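PDB 4H3T: CRISPR-associated protein, Cse1 family from Acidimicrobium ferrooxidans, which probably serves as the large subunit of a type I-E CRISPR Cascade complex, helping to recognise invading DNA and to recruit the Cas3 nuclease. Local coordinates for residues Pro19-Phe22 / Arg26-Glu29; Asp34-Ala39 / Asp84-Asp89; Thr51-Leu56 / Ser361-Ser366; Leu59-Ala64 / Leu215-Pro220; Pro110-Ala115 / Glu166-Gly171. The protein carries 1 engineered substitution. All blocks are in the same frame, centred on the assembly; numbering follows the deposited sequence.

Contact 1. Residues Pro19-Phe22 / Arg26-Glu29; sequences PVRF and RRSE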
# COMPACT_ATOMS: atom_id res chain seq x y z
N PRO A 19 -1.19 -5.48 17.32
CA PRO A 19 -2.31 -4.62 17.73
C PRO A 19 -3.51 -4.80 16.82
O PRO A 19 -3.41 -4.71 15.59
CB PRO A 19 -1.73 -3.20 17.66
CG PRO A 19 -0.52 -3.31 16.89
CD PRO A 19 -0.15 -4.71 16.63
N VAL A 20 -4.64 -5.06 17.42
CA VAL A 20 -5.87 -5.29 16.68
C VAL A 20 -7.01 -4.52 17.30
O VAL A 20 -6.93 -4.10 18.45
CB VAL A 20 -6.23 -6.80 16.57
CG1 VAL A 20 -5.15 -7.55 15.83
CG2 VAL A 20 -6.47 -7.40 17.94
N ARG A 21 -8.07 -4.39 16.54
CA ARG A 21 -9.33 -3.83 17.00
C ARG A 21 -10.39 -4.95 16.97
O ARG A 21 -10.54 -5.61 15.95
CB ARG A 21 -9.74 -2.66 16.11
CG ARG A 21 -11.12 -2.08 16.46
CD ARG A 21 -11.46 -1.06 15.38
NE ARG A 21 -10.87 0.25 15.64
CZ ARG A 21 -11.36 1.15 16.51
NH1 ARG A 21 -12.43 0.87 17.24
NH2 ARG A 21 -10.76 2.32 16.66
N PHE A 22 -11.04 -5.19 18.09
CA PHE A 22 -12.03 -6.25 18.23
C PHE A 22 -13.40 -5.74 17.78
O PHE A 22 -13.61 -4.53 17.79
CB PHE A 22 -12.07 -6.76 19.67
CG PHE A 22 -10.94 -7.71 20.00
CD1 PHE A 22 -11.09 -9.07 19.78
CD2 PHE A 22 -9.73 -7.24 20.50
CE1 PHE A 22 -10.04 -9.94 20.04
CE2 PHE A 22 -8.73 -8.13 20.87
CZ PHE A 22 -8.90 -9.48 20.68
N ARG A 26 -12.94 -3.28 21.72
CA ARG A 26 -11.62 -3.36 22.37
C ARG A 26 -10.49 -3.19 21.39
O ARG A 26 -10.56 -3.64 20.24
CB ARG A 26 -11.37 -4.70 23.10
CG ARG A 26 -12.23 -5.01 24.32
CD ARG A 26 -11.91 -6.45 24.77
NE ARG A 26 -12.62 -7.43 23.93
CZ ARG A 26 -12.18 -8.62 23.55
NH1 ARG A 26 -10.99 -9.06 23.94
NH2 ARG A 26 -12.94 -9.40 22.77
N ARG A 27 -9.42 -2.57 21.87
CA ARG A 27 -8.17 -2.36 21.15
C ARG A 27 -7.04 -2.85 22.03
O ARG A 27 -6.86 -2.32 23.12
CB ARG A 27 -7.97 -0.88 20.77
CG ARG A 27 -9.00 -0.41 19.79
CD ARG A 27 -8.99 1.08 19.64
NE ARG A 27 -8.04 1.54 18.64
CZ ARG A 27 -7.88 2.80 18.25
NH1 ARG A 27 -8.61 3.77 18.80
NH2 ARG A 27 -6.98 3.12 17.31
N SER A 28 -6.37 -3.93 21.61
CA SER A 28 -5.29 -4.53 22.40
C SER A 28 -4.37 -5.37 21.50
O SER A 28 -4.56 -5.45 20.28
CB SER A 28 -5.84 -5.36 23.56
OG SER A 28 -6.56 -6.51 23.15
N GLU A 29 -3.30 -5.85 22.07
CA GLU A 29 -2.31 -6.65 21.36
C GLU A 29 -2.57 -8.09 21.55
O GLU A 29 -2.95 -8.50 22.64
CB GLU A 29 -0.90 -6.31 21.82
CG GLU A 29 -0.49 -4.96 21.31
CD GLU A 29 0.87 -4.52 21.83
OE1 GLU A 29 1.54 -5.31 22.52
OE2 GLU A 29 1.24 -3.36 21.56
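Residues P19-F22 and R26-E29 run antiparallel, with short axes at 143° to each other, V20 and S28 forming a hydrogen-bonded pair between the non-hydrogen-bonded pairs P19-E29 and R21-R27. V20 N reaches S28 O over 2.9 Å, and the return bond from S28 N to V20 O is longer, at 3.2 Å. Nearer the turn, F22 N donates almost straight to R26 O over 2.7 Å.

The phenylalanine and R26 bury the most surface here. The F22 ring, its CG anti to the carbonyl carbon (chi1 -79°), offers one face to R26, whose chain bends at chi3 to lay its guanidinium flat on it. R26 CZ stands 4.0 Å from the centroid of the F22 ring with the planes 19° apart, a cation-pi stack. A salt bridge from R26 to D24 in the turn helps hold the guanidinium there. S28 OG meets the ring at its edge, 3.5 Å from F22 CE2. Replacing F22 by alanine is likely to leave the R26 guanidinium without its stacking surface and to open a gap beside S28.

The two strands make a beta hairpin, and strand 18-22 is the middle of a three-stranded antiparallel sheet whose strand 42-45 supplies I42 against V20 and F22. On the face bearing P19, R21, R27 and E29, R21 NH2 sits above the R27 guanidinium, 3.3 Å from R27 CZ. This approach of like charges is probably eased by D46, which forms a salt bridge with R27. E29 extends past P19, its CG 4.0 Å from P19 CA, to form a salt bridge with R162 of helix 157-170.

Contact 2. Residues Asp34-Ala39 / Asp84-Asp89; sequences DIFVLA and DRFSED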
# COMPACT_ATOMS: atom_id res chain seq x y z
N ASP A 34 -3.42 -16.31 19.13
CA ASP A 34 -4.72 -15.63 19.28
C ASP A 34 -5.16 -14.88 18.03
O ASP A 34 -6.35 -14.83 17.77
CB ASP A 34 -4.71 -14.67 20.49
CG ASP A 34 -4.98 -15.43 21.78
OD1 ASP A 34 -5.34 -16.63 21.70
OD2 ASP A 34 -4.80 -14.83 22.87
N ILE A 35 -4.27 -14.37 17.24
CA ILE A 35 -4.72 -13.67 16.03
C ILE A 35 -5.45 -14.68 15.06
O ILE A 35 -6.39 -14.29 14.38
CB ILE A 35 -3.58 -12.83 15.37
CG1 ILE A 35 -4.17 -11.55 14.74
CG2 ILE A 35 -2.77 -13.64 14.42
CD1 ILE A 35 -3.25 -10.66 14.05
N PHE A 36 -5.10 -15.96 15.09
CA PHE A 36 -5.75 -16.98 14.28
C PHE A 36 -6.99 -17.51 15.00
O PHE A 36 -8.05 -17.55 14.42
CB PHE A 36 -4.76 -18.13 13.99
CG PHE A 36 -3.92 -17.74 12.81
CD1 PHE A 36 -4.43 -17.84 11.53
CD2 PHE A 36 -2.63 -17.26 12.98
CE1 PHE A 36 -3.68 -17.46 10.45
CE2 PHE A 36 -1.89 -16.82 11.88
CZ PHE A 36 -2.41 -16.95 10.62
N VAL A 37 -6.85 -17.87 16.26
CA VAL A 37 -7.98 -18.46 17.03
C VAL A 37 -9.13 -17.45 17.10
O VAL A 37 -10.28 -17.84 16.92
CB VAL A 37 -7.51 -18.93 18.43
CG1 VAL A 37 -8.72 -19.40 19.29
CG2 VAL A 37 -6.50 -20.04 18.28
N LEU A 38 -8.81 -16.15 17.26
CA LEU A 38 -9.83 -15.11 17.42
C LEU A 38 -10.08 -14.27 16.16
O LEU A 38 -10.80 -13.26 16.25
CB LEU A 38 -9.41 -14.20 18.58
CG LEU A 38 -9.15 -14.86 19.93
CD1 LEU A 38 -8.71 -13.83 20.94
CD2 LEU A 38 -10.35 -15.57 20.44
N ALA A 39 -9.56 -14.68 14.99
CA ALA A 39 -9.68 -13.90 13.75
C ALA A 39 -11.13 -13.52 13.38
O ALA A 39 -11.36 -12.41 12.92
CB ALA A 39 -9.05 -14.65 12.60
N ASP A 84 -16.99 -20.80 10.25
CA ASP A 84 -17.07 -19.51 10.94
C ASP A 84 -15.80 -19.13 11.72
O ASP A 84 -15.73 -18.01 12.23
CB ASP A 84 -18.27 -19.46 11.88
CG ASP A 84 -18.10 -20.24 13.14
OD1 ASP A 84 -17.49 -21.33 13.08
OD2 ASP A 84 -18.58 -19.77 14.19
N ARG A 85 -14.86 -20.06 11.86
CA ARG A 85 -13.63 -19.79 12.59
C ARG A 85 -12.55 -20.78 12.12
O ARG A 85 -12.85 -21.79 11.46
CB ARG A 85 -13.88 -19.89 14.11
CG ARG A 85 -14.26 -21.27 14.56
CD ARG A 85 -14.50 -21.45 16.07
NE ARG A 85 -15.43 -20.50 16.68
CZ ARG A 85 -16.76 -20.56 16.61
NH1 ARG A 85 -17.50 -19.64 17.23
NH2 ARG A 85 -17.36 -21.51 15.91
N PHE A 86 -11.32 -20.47 12.46
CA PHE A 86 -10.19 -21.34 12.16
C PHE A 86 -10.09 -22.40 13.26
O PHE A 86 -10.48 -22.18 14.40
CB PHE A 86 -8.86 -20.55 12.03
CG PHE A 86 -8.77 -19.61 10.85
CD1 PHE A 86 -8.98 -20.06 9.55
CD2 PHE A 86 -8.45 -18.28 11.03
CE1 PHE A 86 -8.80 -19.20 8.45
CE2 PHE A 86 -8.24 -17.43 9.94
CZ PHE A 86 -8.43 -17.90 8.66
N SER A 87 -9.58 -23.56 12.89
CA SER A 87 -9.41 -24.69 13.78
C SER A 87 -8.32 -24.44 14.80
O SER A 87 -7.14 -24.33 14.42
CB SER A 87 -9.05 -25.93 12.96
OG SER A 87 -8.68 -27.02 13.78
N GLU A 88 -8.69 -24.42 16.12
CA GLU A 88 -7.71 -24.31 17.20
C GLU A 88 -6.69 -25.45 17.18
O GLU A 88 -5.53 -25.23 17.54
CB GLU A 88 -8.36 -24.32 18.58
CG GLU A 88 -9.04 -23.03 18.95
CD GLU A 88 -9.44 -22.96 20.41
OE1 GLU A 88 -10.58 -22.52 20.67
OE2 GLU A 88 -8.62 -23.31 21.28
N ASP A 89 -7.12 -26.65 16.78
CA ASP A 89 -6.25 -27.83 16.76
C ASP A 89 -5.18 -27.69 15.65
O ASP A 89 -4.01 -27.99 15.89
CB ASP A 89 -7.05 -29.13 16.57
CG ASP A 89 -7.95 -29.57 17.73
OD1 ASP A 89 -7.75 -29.08 18.87
OD2 ASP A 89 -8.81 -30.46 17.51
O HOH W 1 -10.98 -17.86 13.59
O HOH W 2 -11.03 -20.48 16.36
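F36 and F86 bring their rings together with each CG beside its own backbone N and anti to the carbonyl carbon (chi1 -83° for F36, -67° for F86). The rings are inclined obliquely, planes 53° apart, and touch where F36 CD1 lies 4.1 Å from F86 CD2. The same edge of the F86 ring faces the F36 carbonyl, whose oxygen lies in the ring plane 3.5 Å from F86 CD2. A39 adds its methyl, CB being 3.9 Å from F86 CE2.

Two waters tie the backbones together. Water 1 accepts from F86 N over 2.9 Å and donates to F36 O, while water 2 donates to F86 O over 2.7 Å and to V37 O over 2.8 Å. Both polar backbone atoms of F86 are thus satisfied through solvent, while F36 O accepts from A39 N as well. Beside the waters, V37 CG1 packs 3.7 Å from E88 CG, so that the aliphatic part of E88 rests on the valine while its carboxylate forms a salt bridge with R33.

F86 also takes part in a cation-pi contact with R211 and touches L214 of helix 210-217. A serine at F86 would probably open a gap between F36 and A39 and leave R211 without its aromatic partner. The contact joins the C-terminal turn of helix 32-37 to the N-cap loop of helix 88-98, with two waters bridging the backbones; S87 is the N-cap, its OG capping A90 N.

Contact 3. Residues Thr51-Leu56 / Ser361-Ser366; sequences TLEPAL and SLLVTS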
# COMPACT_ATOMS: atom_id res chain seq x y z
N THR A 51 3.38 1.44 7.25
CA THR A 51 4.15 0.36 6.66
C THR A 51 3.99 -0.93 7.46
O THR A 51 4.23 -2.01 6.97
CB THR A 51 5.61 0.72 6.56
OG1 THR A 51 6.08 1.10 7.82
CG2 THR A 51 5.86 1.82 5.61
N LEU A 52 3.60 -0.81 8.70
CA LEU A 52 3.43 -2.01 9.49
C LEU A 52 2.29 -2.94 8.97
O LEU A 52 2.35 -4.15 9.17
CB LEU A 52 3.15 -1.63 10.95
CG LEU A 52 4.32 -0.96 11.74
CD1 LEU A 52 3.82 -0.52 13.16
CD2 LEU A 52 5.41 -1.94 11.98
N GLU A 53 1.21 -2.38 8.47
CA GLU A 53 0.06 -3.21 8.14
C GLU A 53 0.34 -4.16 6.97
O GLU A 53 0.13 -5.34 7.18
CB GLU A 53 -1.19 -2.35 7.93
CG GLU A 53 -2.41 -3.24 7.79
CD GLU A 53 -3.72 -2.49 7.87
OE1 GLU A 53 -3.68 -1.30 8.26
OE2 GLU A 53 -4.79 -3.08 7.58
N PRO A 54 0.88 -3.75 5.83
CA PRO A 54 1.20 -4.73 4.76
C PRO A 54 2.22 -5.78 5.23
O PRO A 54 2.15 -6.96 4.92
CB PRO A 54 1.81 -3.85 3.64
CG PRO A 54 1.36 -2.50 3.92
CD PRO A 54 1.13 -2.36 5.38
N ALA A 55 3.18 -5.35 6.03
CA ALA A 55 4.24 -6.25 6.51
C ALA A 55 3.69 -7.31 7.45
O ALA A 55 3.97 -8.51 7.25
CB ALA A 55 5.35 -5.42 7.19
N LEU A 56 2.85 -6.90 8.38
CA LEU A 56 2.25 -7.83 9.35
C LEU A 56 1.17 -8.69 8.68
O LEU A 56 1.08 -9.86 8.97
CB LEU A 56 1.66 -7.09 10.54
CG LEU A 56 2.70 -6.39 11.51
CD1 LEU A 56 1.96 -5.58 12.55
CD2 LEU A 56 3.68 -7.42 12.07
N SER A 361 -12.67 -3.31 1.09
CA SER A 361 -11.92 -2.10 1.29
C SER A 361 -10.47 -2.37 0.80
O SER A 361 -9.77 -3.23 1.38
CB SER A 361 -11.98 -1.74 2.76
OG SER A 361 -11.08 -0.69 3.03
N LEU A 362 -10.03 -1.66 -0.24
CA LEU A 362 -8.72 -1.90 -0.80
C LEU A 362 -7.70 -1.06 -0.08
O LEU A 362 -7.80 0.15 -0.10
CB LEU A 362 -8.69 -1.57 -2.31
CG LEU A 362 -9.59 -2.39 -3.18
CD1 LEU A 362 -9.42 -1.98 -4.59
CD2 LEU A 362 -9.32 -3.94 -3.00
N LEU A 363 -6.74 -1.69 0.55
CA LEU A 363 -5.64 -1.02 1.23
C LEU A 363 -4.56 -0.83 0.21
O LEU A 363 -4.12 -1.80 -0.37
CB LEU A 363 -5.13 -1.88 2.39
CG LEU A 363 -3.82 -1.44 3.10
CD1 LEU A 363 -3.91 -0.03 3.66
CD2 LEU A 363 -3.50 -2.41 4.18
N VAL A 364 -4.10 0.39 -0.01
CA VAL A 364 -3.02 0.67 -0.95
C VAL A 364 -1.88 1.33 -0.26
O VAL A 364 -2.09 2.36 0.42
CB VAL A 364 -3.68 1.61 -2.04
CG1 VAL A 364 -2.70 2.18 -3.01
CG2 VAL A 364 -4.80 0.90 -2.78
N THR A 365 -0.67 0.89 -0.52
CA THR A 365 0.53 1.61 -0.09
C THR A 365 1.62 1.71 -1.19
O THR A 365 1.74 0.82 -2.02
CB THR A 365 1.20 0.99 1.18
OG1 THR A 365 1.86 -0.24 0.78
CG2 THR A 365 0.18 0.76 2.31
N SER A 366 2.39 2.82 -1.19
CA SER A 366 3.60 2.93 -2.05
C SER A 366 4.55 3.88 -1.41
O SER A 366 4.14 4.65 -0.55
CB SER A 366 3.28 3.35 -3.49
OG SER A 366 2.92 4.71 -3.51
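L363 and P54 lose the most surface across this contact, followed by T365 and E53, and they form two separate pairs. L363 projects from the strand toward the helix with CG anti to the backbone N (chi1 171°), which carries CD2 against the E53 side chain. The methyl touches the glutamate along its outer part: L363 CD2 is 3.7 Å from E53 CD and equally close to OE2, and it lies 3.9 Å from E53 CG. The carboxylate itself is buried, and its charge is answered by R383 of strand 375-387, in a salt bridge through OE2; the leucine methyl thus packs against a carboxylate already held by an arginine.

P54 and T365 point toward each other, the far corner of the pyrrolidine meeting the threonine branches. P54 CG stands 3.8 Å from T365 CG2 and 3.9 Å from T365 OG1, so both branches share the contact. Near the start of a helix a proline is well tolerated, since N-H groups there have no carbonyl partner within the helix. All four residues are buried, and the join is made by van der Waals packing.

Strand 359-370 is the central strand of a three-stranded antiparallel sheet, between 202-206 and 375-387. F202 of the first neighbour touches P54, L363 and T365, filling in beside both pairs, while R383 comes from the second. The start of helix 52-68 thus packs against this sheet, with helix 157-170 set against it through L52 and L56.

Contact 4. Residues Leu59-Ala64 / Leu215-Pro220; sequences LVLALA and LLNLVP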
# COMPACT_ATOMS: atom_id res chain seq x y z
N LEU A 59 3.01 -11.42 6.76
CA LEU A 59 3.54 -12.41 7.71
C LEU A 59 2.46 -13.40 8.12
O LEU A 59 2.67 -14.62 8.20
CB LEU A 59 4.08 -11.69 8.96
CG LEU A 59 4.38 -12.62 10.19
CD1 LEU A 59 5.52 -13.46 9.88
CD2 LEU A 59 4.74 -11.80 11.44
N VAL A 60 1.32 -12.86 8.50
CA VAL A 60 0.18 -13.64 8.96
C VAL A 60 -0.39 -14.51 7.81
O VAL A 60 -0.75 -15.67 8.05
CB VAL A 60 -0.91 -12.77 9.66
CG1 VAL A 60 -2.14 -13.57 10.02
CG2 VAL A 60 -0.33 -12.20 10.95
N LEU A 61 -0.36 -14.05 6.59
CA LEU A 61 -0.82 -14.89 5.45
C LEU A 61 0.13 -16.07 5.20
O LEU A 61 -0.32 -17.15 4.89
CB LEU A 61 -0.90 -14.04 4.20
CG LEU A 61 -2.09 -13.06 4.12
CD1 LEU A 61 -1.86 -12.03 2.98
CD2 LEU A 61 -3.42 -13.80 3.96
N ALA A 62 1.47 -15.85 5.28
CA ALA A 62 2.41 -16.95 5.13
C ALA A 62 2.12 -18.01 6.19
O ALA A 62 2.18 -19.21 5.91
CB ALA A 62 3.83 -16.45 5.26
N LEU A 63 1.85 -17.56 7.41
CA LEU A 63 1.53 -18.49 8.53
C LEU A 63 0.19 -19.25 8.25
O LEU A 63 0.12 -20.46 8.46
CB LEU A 63 1.40 -17.58 9.72
CG LEU A 63 1.63 -17.96 11.15
CD1 LEU A 63 2.48 -19.28 11.34
CD2 LEU A 63 2.26 -16.77 11.83
N ALA A 64 -0.83 -18.54 7.69
CA ALA A 64 -2.11 -19.17 7.34
C ALA A 64 -1.94 -20.30 6.33
O ALA A 64 -2.48 -21.38 6.58
CB ALA A 64 -3.09 -18.15 6.81
N LEU A 215 -8.91 -14.65 4.34
CA LEU A 215 -9.46 -15.49 3.26
C LEU A 215 -9.53 -14.78 1.89
O LEU A 215 -9.23 -15.42 0.87
CB LEU A 215 -10.80 -16.05 3.64
CG LEU A 215 -10.76 -17.05 4.85
CD1 LEU A 215 -12.12 -17.54 5.18
CD2 LEU A 215 -9.89 -18.26 4.56
N LEU A 216 -9.86 -13.48 1.85
CA LEU A 216 -9.84 -12.70 0.59
C LEU A 216 -8.45 -12.66 -0.01
O LEU A 216 -8.34 -12.48 -1.22
CB LEU A 216 -10.34 -11.26 0.82
CG LEU A 216 -11.85 -11.22 1.21
CD1 LEU A 216 -12.25 -9.84 1.78
CD2 LEU A 216 -12.71 -11.55 0.02
N ASN A 217 -7.39 -12.78 0.84
CA ASN A 217 -5.99 -12.72 0.41
C ASN A 217 -5.35 -14.10 0.21
O ASN A 217 -4.22 -14.16 -0.35
CB ASN A 217 -5.16 -11.91 1.40
CG ASN A 217 -5.37 -10.45 1.25
OD1 ASN A 217 -4.73 -9.86 0.42
ND2 ASN A 217 -6.31 -9.86 1.97
N LEU A 218 -6.00 -15.16 0.67
CA LEU A 218 -5.49 -16.52 0.55
C LEU A 218 -5.91 -17.09 -0.77
O LEU A 218 -6.67 -18.02 -0.86
CB LEU A 218 -5.92 -17.40 1.72
CG LEU A 218 -5.19 -17.09 3.03
CD1 LEU A 218 -6.00 -17.69 4.19
CD2 LEU A 218 -3.77 -17.55 3.00
N VAL A 219 -5.27 -16.59 -1.81
CA VAL A 219 -5.52 -17.05 -3.15
C VAL A 219 -5.14 -18.57 -3.22
O VAL A 219 -3.98 -18.94 -2.88
CB VAL A 219 -4.72 -16.24 -4.21
CG1 VAL A 219 -5.06 -16.72 -5.61
CG2 VAL A 219 -4.93 -14.72 -4.06
N PRO A 220 -6.03 -19.44 -3.71
CA PRO A 220 -5.67 -20.85 -3.80
C PRO A 220 -4.50 -21.10 -4.76
O PRO A 220 -4.36 -20.38 -5.77
CB PRO A 220 -6.97 -21.51 -4.25
CG PRO A 220 -8.02 -20.68 -3.65
CD PRO A 220 -7.47 -19.28 -3.95
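L218, which packs on both L61 and A64, sits at the centre of an inverse gamma turn just beyond the end of helix 210-217. The turn is closed by a weak bond from V219 N to N217 O, 3.0 Å long, and it bends the chain sharply while the leucine side chain reaches for helix 52-68. L218 CG lies 3.8 Å from L61 CD2, and both L218 methyls touch the methyl of A64, CD2 coming 3.9 Å from A64 CB.

L61 meets N217 as well. Its forked end, CD1 and CD2, straddles the asparagine CB, with CD2 3.6 Å away, and the two side chains cross at about a right angle. The contact packs the middle of helix 52-68 against the C-terminal end of helix 210-217, while F36 of helix 32-37 covers V60, L63 and A64.

Only the aliphatic root of N217 faces L61. With CG anti to the carbonyl carbon (chi1 -77°), its amide lies beyond that contact, ND2 bonding to T213 O and P205 O and OD1 to H300 NE2. These bonds give a buried amide partners at both ends and fix its rotation, and H300 in turn touches L61.

Contact 5. Residues Pro110-Ala115 / Glu166-Gly171; sequences PFFQVA and ERHAFG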
# COMPACT_ATOMS: atom_id res chain seq x y z
N PRO A 110 16.98 -16.86 16.95
CA PRO A 110 16.19 -15.65 17.16
C PRO A 110 15.34 -15.34 15.92
O PRO A 110 15.83 -15.32 14.79
CB PRO A 110 17.20 -14.60 17.50
CG PRO A 110 18.48 -15.08 16.93
CD PRO A 110 18.42 -16.58 16.99
N PHE A 111 14.04 -15.10 16.17
CA PHE A 111 13.08 -14.86 15.10
C PHE A 111 13.48 -13.68 14.21
O PHE A 111 13.72 -12.59 14.71
CB PHE A 111 11.69 -14.59 15.69
CG PHE A 111 10.62 -14.33 14.65
CD1 PHE A 111 10.00 -15.38 14.02
CD2 PHE A 111 10.25 -13.04 14.32
CE1 PHE A 111 9.02 -15.14 13.05
CE2 PHE A 111 9.23 -12.81 13.38
CZ PHE A 111 8.63 -13.87 12.76
N PHE A 112 13.58 -13.91 12.89
CA PHE A 112 13.92 -12.93 11.86
C PHE A 112 15.27 -12.27 12.12
O PHE A 112 15.57 -11.14 11.63
CB PHE A 112 12.77 -11.89 11.73
CG PHE A 112 11.66 -12.24 10.78
CD1 PHE A 112 11.31 -13.56 10.52
CD2 PHE A 112 11.00 -11.24 10.06
CE1 PHE A 112 10.32 -13.87 9.57
CE2 PHE A 112 9.99 -11.56 9.16
CZ PHE A 112 9.59 -12.86 8.99
N GLN A 113 16.17 -13.02 12.86
CA GLN A 113 17.48 -12.50 13.22
C GLN A 113 18.56 -13.49 12.92
O GLN A 113 18.29 -14.67 12.65
CB GLN A 113 17.49 -12.12 14.71
CG GLN A 113 16.60 -10.94 15.06
CD GLN A 113 16.34 -10.94 16.52
OE1 GLN A 113 17.23 -10.60 17.31
NE2 GLN A 113 15.27 -11.57 16.93
N VAL A 114 19.80 -13.02 13.05
CA VAL A 114 21.05 -13.80 12.95
C VAL A 114 21.67 -13.80 14.33
O VAL A 114 22.11 -12.75 14.81
CB VAL A 114 22.01 -13.23 11.90
CG1 VAL A 114 23.30 -14.06 11.85
CG2 VAL A 114 21.32 -13.16 10.53
N ALA A 115 21.72 -14.96 14.98
CA ALA A 115 22.15 -15.06 16.36
C ALA A 115 23.57 -14.53 16.65
O ALA A 115 23.82 -14.01 17.76
CB ALA A 115 22.12 -16.51 16.79
N GLU A 166 8.82 -5.23 9.90
CA GLU A 166 8.73 -4.14 8.95
C GLU A 166 10.06 -3.87 8.27
O GLU A 166 10.06 -3.56 7.07
CB GLU A 166 8.21 -2.87 9.67
CG GLU A 166 7.87 -1.66 8.78
CD GLU A 166 8.98 -0.65 8.53
OE1 GLU A 166 10.14 -0.95 8.87
OE2 GLU A 166 8.70 0.41 7.92
N ARG A 167 11.19 -3.92 9.01
CA ARG A 167 12.46 -3.50 8.44
C ARG A 167 12.96 -4.44 7.35
O ARG A 167 13.63 -4.00 6.44
CB ARG A 167 13.50 -3.31 9.54
CG ARG A 167 14.76 -2.65 9.06
CD ARG A 167 14.56 -1.35 8.31
NE ARG A 167 15.75 -0.53 8.47
CZ ARG A 167 15.95 0.33 9.45
NH1 ARG A 167 17.13 0.96 9.55
NH2 ARG A 167 15.01 0.55 10.36
N HIS A 168 12.68 -5.73 7.46
CA HIS A 168 13.08 -6.66 6.40
C HIS A 168 12.42 -6.37 5.07
O HIS A 168 13.00 -6.64 4.00
CB HIS A 168 12.73 -8.08 6.77
CG HIS A 168 13.71 -8.76 7.64
ND1 HIS A 168 14.92 -9.17 7.16
CD2 HIS A 168 13.67 -9.00 8.98
CE1 HIS A 168 15.54 -9.75 8.18
NE2 HIS A 168 14.83 -9.63 9.31
N ALA A 169 11.23 -5.75 5.10
CA ALA A 169 10.39 -5.46 3.92
C ALA A 169 10.52 -4.01 3.42
O ALA A 169 10.29 -3.78 2.25
CB ALA A 169 8.91 -5.73 4.30
N PHE A 170 10.74 -3.03 4.31
CA PHE A 170 10.66 -1.61 3.97
C PHE A 170 11.98 -0.85 4.21
O PHE A 170 11.97 0.34 4.16
CB PHE A 170 9.54 -0.93 4.78
CG PHE A 170 8.16 -1.13 4.21
CD1 PHE A 170 7.71 -0.32 3.19
CD2 PHE A 170 7.28 -2.06 4.76
CE1 PHE A 170 6.41 -0.45 2.68
CE2 PHE A 170 5.96 -2.18 4.26
CZ PHE A 170 5.54 -1.36 3.22
N GLY A 171 13.09 -1.52 4.38
CA GLY A 171 14.34 -0.82 4.61
C GLY A 171 14.84 0.00 3.42
O GLY A 171 14.38 -0.13 2.29
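H168 meets F112 through one hydrogen bond and a ring contact. E166 comes first in its segment, its carbonyl oxygen accepting from both A169 N and F170 N and its carboxylate bonded to T51. R167 turns elsewhere, forming a salt bridge with D175 and bonding to S130 O.

H168 follows, pointing its ring at the loop. NE2 donates to F112 O over 2.9 Å with an N-H...O angle of 159°; the oxygen lies near the imidazole plane, while the donor is tilted 19° from the plane of the carbonyl. At the other end of the ring ND1 is bonded to R263 N, so both nitrogens are engaged, which probably holds the imidazole in one orientation. Beside the bond, H168 CD2 comes 3.6 Å from F112 CD2, the two rings steeply but obliquely set, their planes 84° apart. F112 is the third residue of a type II turn from P110 to Q113, closed by Q113 N on P110 O over 3.0 Å, and Q113 NE2 bonds back to F111 O. A glycerol, probably from crystallisation, is bonded to F112 N and Q113 O.

Further on, A169 and F170 pack on helix 196-199, and G171 bonds to G195 through its backbone. The loop thus lies beside helix 157-170, with F112 and Q113 touching L164, and strand 263-272 supplies I265 next to H168.

Overall arrangement
Helix 52-68 ties much of this set together: contact 3 uses its start and contact 4 its next turns, their centres about 14 Å apart. Contact 2 lies against contact 4, where F36 CZ comes 3.3 Å from V60 O, and it touches the hairpin of contact 1 through I35 on V20 and L38 on F22. Contact 5 joins contact 3 at T51 OG1 and E166 OE2, 2.7 Å apart in a probable hydrogen bond, and meets contact 4 through L59 on F111 and F112. The centre of contact 3 lies about 4 Å from the centre of the chain, that of contact 2 about 26 Å. The glycerol lies at contact 5, centred about 26 Å from the centre of contact 2.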